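Local coordinates for thymocyte nuclear protein 1 (Leishmania major, PDB 2AR1) that is of unknown function but carries an EVE domain of the PUA clan and may bind modified nucleic acid bases, at residues Trp123-Leu127 with Met165-Gln170. Sequence-based numbering, arbitrary orientation.
Sequences WDTVL and MNEEQQ
Start with Trp123-Leu127, the far end of the long strand 113-128: extended at Trp123, it turns a corner at Asp124 (phi/psi -59/-38) and Thr125, then runs extended again through Val126 and Leu127. Against this corner lies the last turn of helix 156-169, with CA atoms nearest at Leu127-Asn166 (6.5 Å) and Asp124-Gln170 (7.3 Å); this is structural packing of the C-terminal helix on the mixed sheet of the EVE fold. Met165, its CB bond toward the strand, meets Leu127, whose CD2 sits 3.7 Å from Met165 CB; both reach on to helix 129-132, Leu127 at Leu132 and Met165 at Glu131. One residue on, Asn166 (chi1 t) lies over the Trp123 indole: its CB is 3.4 Å from the six-membered ring centroid, 2° off the normal, a CH-pi contact. The indole also packs on Ile162 and Val77, joining helix to sheet. Gln169, with an off-rotamer chi1 of 98°, spans the gap: NE2 gives a near-linear hydrogen bond (167°) to Asn166 OD1 (2.9 Å) and a weak one to Thr125 O (2.9 Å), while Thr125 OG1 donates weakly to Gln169 OE1 (3.1 Å). Gln170 folds its side chain back (chi1 m, chi2 m), its NE2 making a weak hydrogen bond to Asn166 OD1 at 3.0 Å. The chemistry thus grades from apolar packing at Leu127 to an amide network at the exposed corner, where two weak hydrogen bonds supplement the CH-pi contact on Trp123.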
loop_
_atom_site.group_PDB
_atom_site.type_symbol
_atom_site.label_atom_id
_atom_site.label_comp_id
_atom_site.label_asym_id
_atom_site.label_seq_id
_atom_site.Cartn_x
_atom_site.Cartn_y
_atom_site.Cartn_z
ATOM N N TRP A 123 4.867 -13.425 0.067
ATOM C CA TRP A 123 4.358 -14.516 -0.688
ATOM C C TRP A 123 5.520 -15.098 -1.518
ATOM O O TRP A 123 6.417 -14.348 -1.985
ATOM C CB TRP A 123 3.209 -14.099 -1.579
ATOM C CG TRP A 123 1.994 -13.775 -0.827
ATOM C CD1 TRP A 123 1.779 -13.998 0.530
ATOM C CD2 TRP A 123 0.773 -13.180 -1.353
ATOM N NE1 TRP A 123 0.497 -13.549 0.857
ATOM C CE2 TRP A 123 -0.131 -13.082 -0.278
ATOM C CE3 TRP A 123 0.350 -12.774 -2.652
ATOM C CZ2 TRP A 123 -1.453 -12.581 -0.460
ATOM C CZ3 TRP A 123 -0.968 -12.223 -2.811
ATOM C CH2 TRP A 123 -1.828 -12.167 -1.711
ATOM N N ASP A 124 5.505 -16.396 -1.783
ATOM C CA ASP A 124 6.652 -17.046 -2.457
ATOM C C ASP A 124 6.983 -16.468 -3.847
ATOM O O ASP A 124 8.147 -16.381 -4.254
ATOM C CB ASP A 124 6.435 -18.554 -2.587
ATOM C CG ASP A 124 6.343 -19.325 -1.274
ATOM O OD1 ASP A 124 6.371 -18.781 -0.140
ATOM O OD2 ASP A 124 6.128 -20.541 -1.461
ATOM N N THR A 125 5.938 -16.116 -4.597
ATOM C CA THR A 125 6.103 -15.458 -5.874
ATOM C C THR A 125 5.009 -14.419 -5.899
ATOM O O THR A 125 3.986 -14.532 -5.169
ATOM C CB THR A 125 5.962 -16.394 -7.054
ATOM O OG1 THR A 125 4.655 -16.975 -7.056
ATOM C CG2 THR A 125 7.003 -17.487 -6.951
ATOM N N VAL A 126 5.289 -13.358 -6.609
ATOM C CA VAL A 126 4.331 -12.272 -6.743
ATOM C C VAL A 126 3.101 -12.816 -7.454
ATOM O O VAL A 126 3.163 -13.647 -8.350
ATOM C CB VAL A 126 4.927 -11.114 -7.538
ATOM C CG1 VAL A 126 3.900 -10.005 -7.772
ATOM C CG2 VAL A 126 6.078 -10.468 -6.854
ATOM N N LEU A 127 1.955 -12.349 -7.033
ATOM C CA LEU A 127 0.701 -12.621 -7.756
ATOM C C LEU A 127 0.540 -11.558 -8.852
ATOM O O LEU A 127 0.284 -10.397 -8.542
ATOM C CB LEU A 127 -0.443 -12.601 -6.755
ATOM C CG LEU A 127 -1.843 -12.912 -7.271
ATOM C CD1 LEU A 127 -1.893 -14.359 -7.842
ATOM C CD2 LEU A 127 -2.943 -12.662 -6.284
ATOM N N MET A 165 -6.279 -16.563 -4.384
ATOM C CA MET A 165 -5.333 -16.714 -5.501
ATOM C C MET A 165 -3.881 -17.047 -5.081
ATOM O O MET A 165 -3.183 -17.847 -5.734
ATOM C CB MET A 165 -5.336 -15.477 -6.366
ATOM C CG MET A 165 -6.614 -15.316 -7.133
ATOM S SD MET A 165 -6.720 -13.666 -7.936
ATOM C CE MET A 165 -5.604 -13.807 -9.153
ATOM N N ASN A 166 -3.424 -16.395 -4.008
ATOM C CA ASN A 166 -2.092 -16.727 -3.492
ATOM C C ASN A 166 -2.033 -18.192 -3.069
ATOM O O ASN A 166 -1.030 -18.897 -3.332
ATOM C CB ASN A 166 -1.659 -15.824 -2.346
ATOM C CG ASN A 166 -0.326 -16.259 -1.755
ATOM O OD1 ASN A 166 0.675 -16.354 -2.479
ATOM N ND2 ASN A 166 -0.294 -16.517 -0.457
ATOM N N GLU A 167 -3.084 -18.664 -2.409
ATOM C CA GLU A 167 -3.133 -20.053 -1.967
ATOM C C GLU A 167 -3.145 -20.989 -3.138
ATOM O O GLU A 167 -2.454 -21.969 -3.098
ATOM C CB GLU A 167 -4.341 -20.329 -1.072
ATOM C CG GLU A 167 -4.494 -19.367 0.019
ATOM C CD GLU A 167 -5.558 -19.814 0.995
ATOM O OE1 GLU A 167 -6.736 -19.959 0.579
ATOM O OE2 GLU A 167 -5.214 -20.028 2.162
ATOM N N GLU A 168 -3.903 -20.679 -4.199
ATOM C CA GLU A 168 -3.954 -21.536 -5.396
ATOM C C GLU A 168 -2.574 -21.607 -6.015
ATOM O O GLU A 168 -2.139 -22.681 -6.404
ATOM C CB GLU A 168 -4.979 -20.979 -6.401
ATOM C CG GLU A 168 -6.389 -21.003 -5.787
ATOM C CD GLU A 168 -7.451 -20.266 -6.594
ATOM O OE1 GLU A 168 -7.149 -19.252 -7.248
ATOM O OE2 GLU A 168 -8.612 -20.717 -6.538
ATOM N N GLN A 169 -1.877 -20.476 -6.077
ATOM C CA GLN A 169 -0.540 -20.375 -6.683
ATOM C C GLN A 169 0.502 -21.159 -5.865
ATOM O O GLN A 169 1.414 -21.790 -6.419
ATOM C CB GLN A 169 -0.121 -18.904 -6.906
ATOM C CG GLN A 169 0.792 -18.272 -5.841
ATOM C CD GLN A 169 1.319 -16.862 -6.219
ATOM O OE1 GLN A 169 1.600 -16.583 -7.415
ATOM N NE2 GLN A 169 1.503 -15.988 -5.191
ATOM N N GLN A 170 0.321 -21.175 -4.556
ATOM C CA GLN A 170 1.250 -21.845 -3.638
ATOM C C GLN A 170 1.035 -23.370 -3.602
ATOM O O GLN A 170 1.791 -24.106 -2.951
ATOM C CB GLN A 170 1.128 -21.213 -2.241
ATOM C CG GLN A 170 1.347 -19.657 -2.260
ATOM C CD GLN A 170 2.766 -19.248 -2.734
ATOM O OE1 GLN A 170 3.726 -19.955 -2.413
ATOM N NE2 GLN A 170 2.902 -18.125 -3.505
#